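Local coordinates for MdbA protein (Corynebacterium diphtheriae, PDB 5C00) that acts as a thiol-disulfide oxidoreductase of the DsbA family, probably catalysing disulfide bond formation in exported proteins such as pilins and toxin, at residues Asp43-Asp48 with Val188-Lys193; Phe49-Ser54 with Val80-Leu85; Trp117-Leu122 with Asp141-Leu146. All blocks are in the same frame, centred on the assembly; numbering follows the deposited sequence.

Contact 1 of 3, residues Asp43-Asp48 with Val188-Lys193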
loop_
_atom_site.group_PDB
_atom_site.type_symbol
_atom_site.label_atom_id
_atom_site.label_comp_id
_atom_site.label_asym_id
_atom_site.label_seq_id
_atom_site.Cartn_x
_atom_site.Cartn_y
_atom_site.Cartn_z
ATOM N N ASP A 43 16.156 16.881 -3.420
ATOM C CA ASP A 43 15.815 16.769 -4.857
ATOM C C ASP A 43 15.373 15.360 -5.349
ATOM O O ASP A 43 15.382 15.059 -6.548
ATOM C CB ASP A 43 17.021 17.203 -5.690
ATOM C CG ASP A 43 18.087 16.130 -5.763
ATOM O OD1 ASP A 43 18.358 15.498 -4.726
ATOM O OD2 ASP A 43 18.645 15.923 -6.864
ATOM N N ALA A 44 15.022 14.487 -4.425
ATOM C CA ALA A 44 14.502 13.183 -4.781
ATOM C C ALA A 44 13.275 13.369 -5.667
ATOM O O ALA A 44 12.520 14.313 -5.501
ATOM C CB ALA A 44 14.122 12.432 -3.515
ATOM N N LYS A 45 13.029 12.448 -6.581
ATOM C CA LYS A 45 11.828 12.538 -7.400
ATOM C C LYS A 45 10.613 12.086 -6.601
ATOM O O LYS A 45 10.713 11.127 -5.843
ATOM C CB LYS A 45 12.011 11.736 -8.687
ATOM C CG LYS A 45 13.147 12.312 -9.559
ATOM C CD LYS A 45 12.876 12.173 -11.049
ATOM C CE LYS A 45 13.570 13.259 -11.875
ATOM N NZ LYS A 45 14.971 13.497 -11.430
ATOM N N LYS A 46 9.512 12.839 -6.698
ATOM C CA LYS A 46 8.282 12.503 -5.992
ATOM C C LYS A 46 7.424 11.586 -6.846
ATOM O O LYS A 46 7.080 11.919 -7.969
ATOM C CB LYS A 46 7.502 13.757 -5.647
ATOM C CG LYS A 46 8.197 14.570 -4.573
ATOM C CD LYS A 46 7.727 16.021 -4.562
ATOM C CE LYS A 46 8.771 16.960 -3.961
ATOM N NZ LYS A 46 8.581 18.336 -4.494
ATOM N N ILE A 47 7.044 10.441 -6.308
ATOM C CA ILE A 47 6.304 9.464 -7.079
ATOM C C ILE A 47 4.913 9.458 -6.518
ATOM O O ILE A 47 4.741 9.487 -5.312
ATOM C CB ILE A 47 6.930 8.080 -6.954
ATOM C CG1 ILE A 47 8.429 8.124 -7.230
ATOM C CG2 ILE A 47 6.206 7.070 -7.818
ATOM C CD1 ILE A 47 8.801 8.504 -8.637
ATOM N N ASP A 48 3.921 9.442 -7.386
ATOM C CA ASP A 48 2.570 9.123 -6.972
ATOM C C ASP A 48 2.237 7.793 -7.589
ATOM O O ASP A 48 2.259 7.633 -8.806
ATOM C CB ASP A 48 1.590 10.203 -7.408
ATOM C CG ASP A 48 1.831 11.526 -6.702
ATOM O OD1 ASP A 48 1.695 11.574 -5.475
ATOM O OD2 ASP A 48 2.169 12.520 -7.394
ATOM N N VAL A 188 1.495 5.220 -12.258
ATOM C CA VAL A 188 2.660 5.835 -11.656
ATOM C C VAL A 188 2.922 7.208 -12.307
ATOM O O VAL A 188 2.848 7.346 -13.522
ATOM C CB VAL A 188 3.876 4.941 -11.865
ATOM C CG1 VAL A 188 5.161 5.649 -11.428
ATOM C CG2 VAL A 188 3.688 3.589 -11.157
ATOM N N PHE A 189 3.216 8.192 -11.494
ATOM C CA PHE A 189 3.621 9.518 -11.954
ATOM C C PHE A 189 4.951 9.837 -11.313
ATOM O O PHE A 189 5.191 9.517 -10.104
ATOM C CB PHE A 189 2.592 10.584 -11.478
ATOM C CG PHE A 189 1.208 10.444 -12.092
ATOM C CD1 PHE A 189 0.352 9.437 -11.710
ATOM C CD2 PHE A 189 0.743 11.377 -13.021
ATOM C CE1 PHE A 189 -0.928 9.310 -12.259
ATOM C CE2 PHE A 189 -0.518 11.280 -13.545
ATOM C CZ PHE A 189 -1.347 10.228 -13.204
ATOM N N ILE A 190 5.809 10.499 -12.057
ATOM C CA ILE A 190 7.101 10.951 -11.587
ATOM C C ILE A 190 7.056 12.476 -11.637
ATOM O O ILE A 190 6.882 13.048 -12.706
ATOM C CB ILE A 190 8.247 10.449 -12.498
ATOM C CG1 ILE A 190 8.309 8.919 -12.483
ATOM C CG2 ILE A 190 9.584 11.086 -12.072
ATOM C CD1 ILE A 190 9.251 8.239 -13.465
ATOM N N ASP A 191 7.119 13.126 -10.475
ATOM C CA ASP A 191 7.014 14.588 -10.422
ATOM C C ASP A 191 5.850 15.110 -11.261
ATOM O O ASP A 191 6.022 16.053 -12.052
ATOM C CB ASP A 191 8.332 15.231 -10.908
ATOM C CG ASP A 191 9.483 14.982 -9.975
ATOM O OD1 ASP A 191 9.255 14.887 -8.745
ATOM O OD2 ASP A 191 10.626 14.899 -10.474
ATOM N N GLY A 192 4.667 14.526 -11.090
ATOM C CA GLY A 192 3.463 14.991 -11.801
ATOM C C GLY A 192 3.255 14.505 -13.229
ATOM O O GLY A 192 2.224 14.776 -13.824
ATOM N N LYS A 193 4.218 13.776 -13.768
ATOM C CA LYS A 193 4.203 13.288 -15.144
ATOM C C LYS A 193 3.933 11.790 -15.160
ATOM O O LYS A 193 4.732 11.014 -14.613
ATOM C CB LYS A 193 5.582 13.569 -15.757
ATOM C CG LYS A 193 5.828 13.048 -17.171
ATOM C CD LYS A 193 7.325 12.925 -17.446
ATOM C CE LYS A 193 7.670 13.203 -18.901
ATOM N NZ LYS A 193 6.849 12.399 -19.842
HETATM O O HOH W 1 4.377 12.601 -8.979
#
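The carbonyl oxygen of Lys46 is met by Asp191 N and by a water: Asp191 N donates at 2.8 Å, nearly along the C=O axis, and the water, 3.0 Å from Lys46 O, can donate to it or to Asp48 OD2. The water also accepts from Gly192 N at 2.9 Å, tying this third residue of the type I' turn Ile190-Lys193 to the strand beside it. Asp191 returns a bond through its side chain. Its CG stands anti to the carbonyl carbon (chi1 -68°), which brings OD1 back to Lys46 N at 2.9 Å, the N-H meeting the carboxylate from above its plane. The other oxygen, Asp191 OD2, lies against the aliphatic part of Lys45, 3.6 Å from its CD. Lys45 NZ stands 4.7 Å from Asp191 OD2, not in contact, so the opposite charges probably attract only at a distance. Asp48 and Phe189 form an antiparallel hydrogen-bonded pair, with Asp48 N bound to Phe189 O and Phe189 N to Asp48 O. One residue back toward the turn, Ile47 and Ile190 make the non-hydrogen-bonded pair; their side chains run side by side, with Ile47 CD1 3.9 Å from Ile190 CG1, while Ile47 CG2 meets Val188 CG1 at 4.0 Å. This is the antiparallel side of the thioredoxin-fold sheet, where the hairpin of strands 187-190 and 193-194 joins strand 45-52. Helix 202-207 covers the isoleucine face through Trp202 and Ala206. On the face of Asp48 and Phe189 lies helix 162-180, and Asp48 OD1 forms a salt bridge with Arg83 of the neighbouring strand 78-85.

Contact 2 of 3, residues Phe49-Ser54 with Val80-Leu85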
loop_
_atom_site.group_PDB
_atom_site.type_symbol
_atom_site.label_atom_id
_atom_site.label_comp_id
_atom_site.label_asym_id
_atom_site.label_seq_id
_atom_site.Cartn_x
_atom_site.Cartn_y
_atom_site.Cartn_z
ATOM N N PHE A 49 2.041 6.802 -6.713
ATOM C CA PHE A 49 1.831 5.440 -7.152
ATOM C C PHE A 49 0.449 5.056 -6.675
ATOM O O PHE A 49 0.190 4.952 -5.481
ATOM C CB PHE A 49 2.934 4.574 -6.566
ATOM C CG PHE A 49 2.930 3.134 -7.014
ATOM C CD1 PHE A 49 2.101 2.654 -8.018
ATOM C CD2 PHE A 49 3.808 2.246 -6.397
ATOM C CE1 PHE A 49 2.132 1.324 -8.388
ATOM C CE2 PHE A 49 3.844 0.914 -6.763
ATOM C CZ PHE A 49 3.004 0.452 -7.760
ATOM N N TYR A 50 -0.434 4.835 -7.632
ATOM C CA TYR A 50 -1.841 4.525 -7.368
ATOM C C TYR A 50 -2.051 3.024 -7.483
ATOM O O TYR A 50 -1.671 2.425 -8.483
ATOM C CB TYR A 50 -2.749 5.252 -8.328
ATOM C CG TYR A 50 -2.726 6.767 -8.213
ATOM C CD1 TYR A 50 -1.754 7.521 -8.863
ATOM C CD2 TYR A 50 -3.701 7.446 -7.460
ATOM C CE1 TYR A 50 -1.718 8.912 -8.755
ATOM C CE2 TYR A 50 -3.693 8.833 -7.368
ATOM C CZ TYR A 50 -2.686 9.549 -7.993
ATOM O OH TYR A 50 -2.731 10.923 -7.935
ATOM N N GLU A 51 -2.637 2.433 -6.452
ATOM C CA GLU A 51 -2.941 1.017 -6.515
ATOM C C GLU A 51 -4.194 0.724 -5.730
ATOM O O GLU A 51 -4.694 1.552 -4.944
ATOM C CB GLU A 51 -1.747 0.136 -6.083
ATOM C CG GLU A 51 -1.256 0.355 -4.714
ATOM C CD GLU A 51 0.096 -0.361 -4.332
ATOM O OE1 GLU A 51 0.481 -0.133 -3.194
ATOM O OE2 GLU A 51 0.772 -1.064 -5.138
ATOM N N ASP A 52 -4.707 -0.467 -5.973
ATOM C CA ASP A 52 -5.919 -0.989 -5.275
ATOM C C ASP A 52 -5.590 -2.441 -4.863
ATOM O O ASP A 52 -5.068 -3.227 -5.670
ATOM C CB ASP A 52 -7.099 -0.819 -6.233
ATOM C CG ASP A 52 -8.451 -1.308 -5.665
ATOM O OD1 ASP A 52 -8.556 -2.447 -5.165
ATOM O OD2 ASP A 52 -9.433 -0.557 -5.794
ATOM N N PHE A 53 -5.900 -2.812 -3.632
ATOM C CA PHE A 53 -5.582 -4.163 -3.144
ATOM C C PHE A 53 -6.383 -5.306 -3.828
ATOM O O PHE A 53 -6.043 -6.475 -3.630
ATOM C CB PHE A 53 -5.724 -4.252 -1.664
ATOM C CG PHE A 53 -4.534 -3.714 -0.910
ATOM C CD1 PHE A 53 -3.387 -4.506 -0.768
ATOM C CD2 PHE A 53 -4.553 -2.440 -0.338
ATOM C CE1 PHE A 53 -2.288 -4.053 -0.084
ATOM C CE2 PHE A 53 -3.433 -1.985 0.323
ATOM C CZ PHE A 53 -2.322 -2.783 0.479
ATOM N N SER A 54 -7.384 -4.995 -4.652
ATOM C CA SER A 54 -8.073 -6.043 -5.397
ATOM C C SER A 54 -7.642 -6.097 -6.864
ATOM O O SER A 54 -8.240 -6.826 -7.652
ATOM C CB SER A 54 -9.584 -5.868 -5.321
ATOM O OG SER A 54 -9.971 -5.889 -3.959
ATOM N N VAL A 80 8.156 7.948 -2.334
ATOM C CA VAL A 80 6.969 7.332 -2.928
ATOM C C VAL A 80 5.686 7.597 -2.161
ATOM O O VAL A 80 5.527 7.223 -0.982
ATOM C CB VAL A 80 7.132 5.801 -3.141
ATOM C CG1 VAL A 80 5.879 5.264 -3.816
ATOM C CG2 VAL A 80 8.332 5.525 -4.032
ATOM N N ASN A 81 4.783 8.293 -2.818
ATOM C CA ASN A 81 3.475 8.464 -2.272
ATOM C C ASN A 81 2.560 7.351 -2.757
ATOM O O ASN A 81 2.082 7.399 -3.882
ATOM C CB ASN A 81 2.902 9.816 -2.668
ATOM C CG ASN A 81 3.797 10.947 -2.239
ATOM O OD1 ASN A 81 3.739 11.387 -1.111
ATOM N ND2 ASN A 81 4.654 11.392 -3.131
ATOM N N LEU A 82 2.262 6.409 -1.862
ATOM C CA LEU A 82 1.358 5.333 -2.145
ATOM C C LEU A 82 -0.059 5.862 -1.923
ATOM O O LEU A 82 -0.418 6.266 -0.794
ATOM C CB LEU A 82 1.608 4.107 -1.267
ATOM C CG LEU A 82 2.936 3.391 -1.490
ATOM C CD1 LEU A 82 3.109 2.380 -0.381
ATOM C CD2 LEU A 82 2.974 2.726 -2.845
ATOM N N ARG A 83 -0.793 5.972 -3.028
ATOM C CA ARG A 83 -2.136 6.534 -3.075
ATOM C C ARG A 83 -3.105 5.403 -3.352
ATOM O O ARG A 83 -3.296 4.972 -4.514
ATOM C CB ARG A 83 -2.193 7.625 -4.125
ATOM C CG ARG A 83 -1.329 8.847 -3.730
ATOM C CD ARG A 83 -1.603 10.104 -4.571
ATOM N NE ARG A 83 -0.831 11.206 -4.018
ATOM C CZ ARG A 83 -1.169 11.897 -2.934
ATOM N NH1 ARG A 83 -2.286 11.653 -2.287
ATOM N NH2 ARG A 83 -0.351 12.832 -2.470
ATOM N N ILE A 84 -3.638 4.875 -2.256
ATOM C CA ILE A 84 -4.477 3.707 -2.327
ATOM C C ILE A 84 -5.930 4.010 -2.642
ATOM O O ILE A 84 -6.568 4.914 -2.089
ATOM C CB ILE A 84 -4.372 2.819 -1.050
ATOM C CG1 ILE A 84 -2.904 2.602 -0.630
ATOM C CG2 ILE A 84 -5.069 1.501 -1.308
ATOM C CD1 ILE A 84 -2.012 2.105 -1.726
ATOM N N LEU A 85 -6.458 3.240 -3.587
ATOM C CA LEU A 85 -7.797 3.407 -4.085
ATOM C C LEU A 85 -8.694 2.246 -3.628
ATOM O O LEU A 85 -8.195 1.212 -3.192
ATOM C CB LEU A 85 -7.762 3.437 -5.604
ATOM C CG LEU A 85 -6.882 4.494 -6.267
ATOM C CD1 LEU A 85 -6.751 4.216 -7.718
ATOM C CD2 LEU A 85 -7.460 5.888 -6.043
HETATM O O HOH W 2 -7.375 -1.144 -1.840
#
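Phe49 N donates to Asn81 O in an almost straight bond of 2.9 Å, the first of four backbone bonds that join the two parallel strands of a beta-alpha-beta unit of the thioredoxin fold, whose connecting helix is 56-74. Arg83 N to Phe49 O and Leu85 N to Glu51 O are short, whereas Glu51 N to Arg83 O stretches to 3.3 Å. A water continues the link past the last of them, accepting from Phe53 N and donating to Leu85 O.

Side chains pack on both faces. On one, the CB of Arg83 makes a CH-pi contact over the face of the Tyr50 ring, 4.0 Å from its centroid, and CD of the extended arginine chain runs on past Tyr50 CZ; the guanidinium makes salt bridges with Asp48 and Asp30 and a hydrogen bond with Asn172. On the other, in the conformer described here, Phe49 CD2 lies 3.7 Å from Leu82 CD2.

The second face also carries a charge, Glu51. Its CG lies between the backbone N and carbonyl carbon (chi1 60°), and the extended chain reaches Arg120, which forms a salt bridge with OE1. The Glu51 side chain also touches the CxxC motif (Cys55, Cys58), probably the redox site as in thioredoxins; its CG packs 3.5 Å from Ile84 CD1.

Contact 3 of 3, residues Trp117-Leu122 with Asp141-Leu146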
loop_
_atom_site.group_PDB
_atom_site.type_symbol
_atom_site.label_atom_id
_atom_site.label_comp_id
_atom_site.label_asym_id
_atom_site.label_seq_id
_atom_site.Cartn_x
_atom_site.Cartn_y
_atom_site.Cartn_z
ATOM N N TRP A 117 5.387 -2.684 5.281
ATOM C CA TRP A 117 5.890 -3.130 3.982
ATOM C C TRP A 117 5.596 -4.614 3.699
ATOM O O TRP A 117 5.153 -5.009 2.606
ATOM C CB TRP A 117 7.384 -2.874 3.936
ATOM C CG TRP A 117 7.957 -3.401 2.731
ATOM C CD1 TRP A 117 8.672 -4.517 2.611
ATOM C CD2 TRP A 117 7.806 -2.861 1.431
ATOM N NE1 TRP A 117 9.010 -4.723 1.297
ATOM C CE2 TRP A 117 8.505 -3.706 0.557
ATOM C CE3 TRP A 117 7.166 -1.719 0.915
ATOM C CZ2 TRP A 117 8.568 -3.475 -0.809
ATOM C CZ3 TRP A 117 7.235 -1.484 -0.459
ATOM C CH2 TRP A 117 7.942 -2.358 -1.288
ATOM N N ASN A 118 5.873 -5.450 4.693
ATOM C CA ASN A 118 5.638 -6.877 4.514
ATOM C C ASN A 118 4.165 -7.245 4.444
ATOM O O ASN A 118 3.801 -8.185 3.745
ATOM C CB ASN A 118 6.348 -7.647 5.615
ATOM C CG ASN A 118 7.850 -7.707 5.367
ATOM O OD1 ASN A 118 8.311 -8.436 4.482
ATOM N ND2 ASN A 118 8.597 -6.871 6.072
ATOM N N TYR A 119 3.332 -6.485 5.145
ATOM C CA TYR A 119 1.893 -6.684 5.131
ATOM C C TYR A 119 1.321 -6.333 3.783
ATOM O O TYR A 119 0.594 -7.121 3.190
ATOM C CB TYR A 119 1.251 -5.856 6.211
ATOM C CG TYR A 119 -0.188 -6.144 6.461
ATOM C CD1 TYR A 119 -0.599 -7.379 6.892
ATOM C CD2 TYR A 119 -1.131 -5.186 6.302
ATOM C CE1 TYR A 119 -1.921 -7.657 7.176
ATOM C CE2 TYR A 119 -2.475 -5.465 6.572
ATOM C CZ TYR A 119 -2.860 -6.676 7.044
ATOM O OH TYR A 119 -4.201 -6.919 7.352
ATOM N N ARG A 120 1.720 -5.198 3.220
ATOM C CA ARG A 120 1.319 -4.819 1.850
ATOM C C ARG A 120 1.704 -5.904 0.844
ATOM O O ARG A 120 0.876 -6.280 -0.014
ATOM C CB ARG A 120 1.976 -3.476 1.450
ATOM C CG ARG A 120 1.881 -3.147 -0.045
ATOM C CD ARG A 120 2.491 -1.781 -0.353
ATOM N NE ARG A 120 2.492 -1.532 -1.801
ATOM C CZ ARG A 120 3.419 -1.997 -2.653
ATOM N NH1 ARG A 120 4.407 -2.752 -2.220
ATOM N NH2 ARG A 120 3.345 -1.742 -3.974
ATOM N N ALA A 121 2.959 -6.348 0.927
ATOM C CA ALA A 121 3.463 -7.347 -0.020
ATOM C C ALA A 121 2.584 -8.615 0.059
ATOM O O ALA A 121 2.245 -9.198 -0.972
ATOM C CB ALA A 121 4.916 -7.688 0.253
ATOM N N LEU A 122 2.282 -9.071 1.257
ATOM C CA LEU A 122 1.467 -10.262 1.434
ATOM C C LEU A 122 0.042 -10.121 0.875
ATOM O O LEU A 122 -0.441 -10.985 0.123
ATOM C CB LEU A 122 1.436 -10.661 2.919
ATOM C CG LEU A 122 0.655 -11.931 3.274
ATOM C CD1 LEU A 122 0.970 -13.045 2.335
ATOM C CD2 LEU A 122 0.997 -12.345 4.714
ATOM N N ASP A 141 -5.614 -10.747 12.084
ATOM C CA ASP A 141 -4.785 -11.851 12.587
ATOM C C ASP A 141 -3.447 -11.776 11.836
ATOM O O ASP A 141 -2.377 -12.009 12.404
ATOM C CB ASP A 141 -5.418 -13.204 12.335
ATOM C CG ASP A 141 -6.371 -13.653 13.444
ATOM O OD1 ASP A 141 -6.825 -12.842 14.289
ATOM O OD2 ASP A 141 -6.653 -14.882 13.458
ATOM N N VAL A 142 -3.522 -11.546 10.521
ATOM C CA VAL A 142 -2.333 -11.562 9.695
ATOM C C VAL A 142 -1.406 -10.400 10.033
ATOM O O VAL A 142 -0.179 -10.572 10.115
ATOM C CB VAL A 142 -2.660 -11.632 8.187
ATOM C CG1 VAL A 142 -1.394 -11.491 7.354
ATOM C CG2 VAL A 142 -3.289 -12.968 7.894
ATOM N N ALA A 143 -1.972 -9.206 10.237
ATOM C CA ALA A 143 -1.210 -8.094 10.706
ATOM C C ALA A 143 -0.468 -8.424 12.008
ATOM O O ALA A 143 0.706 -8.077 12.151
ATOM C CB ALA A 143 -2.120 -6.871 10.908
ATOM N N LYS A 144 -1.166 -8.988 12.969
ATOM C CA LYS A 144 -0.548 -9.338 14.262
ATOM C C LYS A 144 0.610 -10.314 14.043
ATOM O O LYS A 144 1.702 -10.169 14.622
ATOM C CB LYS A 144 -1.597 -9.955 15.159
ATOM C CG LYS A 144 -1.075 -10.504 16.467
ATOM C CD LYS A 144 -0.698 -9.367 17.378
ATOM C CE LYS A 144 -0.139 -9.897 18.694
ATOM N NZ LYS A 144 1.310 -10.112 18.568
ATOM N N SER A 145 0.357 -11.338 13.238
ATOM C CA SER A 145 1.392 -12.347 12.964
ATOM C C SER A 145 2.639 -11.707 12.344
ATOM O O SER A 145 3.744 -12.177 12.587
ATOM C CB SER A 145 0.879 -13.412 12.023
ATOM O OG SER A 145 -0.147 -14.194 12.624
ATOM N N LEU A 146 2.468 -10.669 11.525
ATOM C CA LEU A 146 3.596 -9.993 10.888
ATOM C C LEU A 146 4.261 -8.953 11.767
ATOM O O LEU A 146 5.255 -8.313 11.350
ATOM C CB LEU A 146 3.165 -9.348 9.553
ATOM C CG LEU A 146 3.312 -10.252 8.329
ATOM C CD1 LEU A 146 2.655 -9.660 7.082
ATOM C CD2 LEU A 146 4.751 -10.600 8.005
#
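Tyr119 and Ala143, 6.5 Å apart at their CA atoms, mark the nearest backbone approach of two helical segments whose axes come within 10.2 Å, at an angle of 136° between chain directions. The Tyr119 side chain leaves its helix with CG anti to the backbone N (chi1 -170°), which carries the ring across to Val142 and Ala143 of the facing helix. There CE1 lies 3.4 Å from Ala143 N, and the methyl of Ala143 makes an off-centre CH-pi contact, 4.2 Å from the ring centroid. Val142 CG1 and Leu146 CD1 come instead to the edge of the ring. The hydroxyl has its partner just before the segment, in the carbonyl of Phe139. The two helices belong to the all-helical part that the DsbA family inserts into its thioredoxin fold, and their interface is apolar. Leu122, in one of its two conformers, and Val142 reach toward each other tip to tip, CD2 to CG1 at 3.7 Å. Leu146 packs beside them: its CD1 is 3.6 Å from Tyr119 CA, and its CD2 meets the CB of Asn118. Tyr17 covers Leu122 and Leu146, while Ala103 and Val107 of helix 96-109 pack on Tyr119.

Overall arrangement
Contacts 1 and 2 share strand 45-52 and belong to one sheet, in which that strand lies between 78-85 and 187-190; their centres are 14 Å apart, and the Asp48-Arg83 salt bridge and the Phe189-Tyr50 packing join them directly. Contact 3 lies in the helical part, about 17 Å from contact 2 and 27 Å from contact 1, centre to centre, on the opposite side of the chain's centre from contact 1. Arg120 of the helical part meets contact 2, where besides its salt bridge it packs on Phe53 and Leu82. Along the chain contact 2 closes before contact 3 opens, and contact 1 encloses both. The C-terminal hairpin thus returns, after the helical insertion, to complete the thioredoxin-fold sheet, as in DsbA-like proteins.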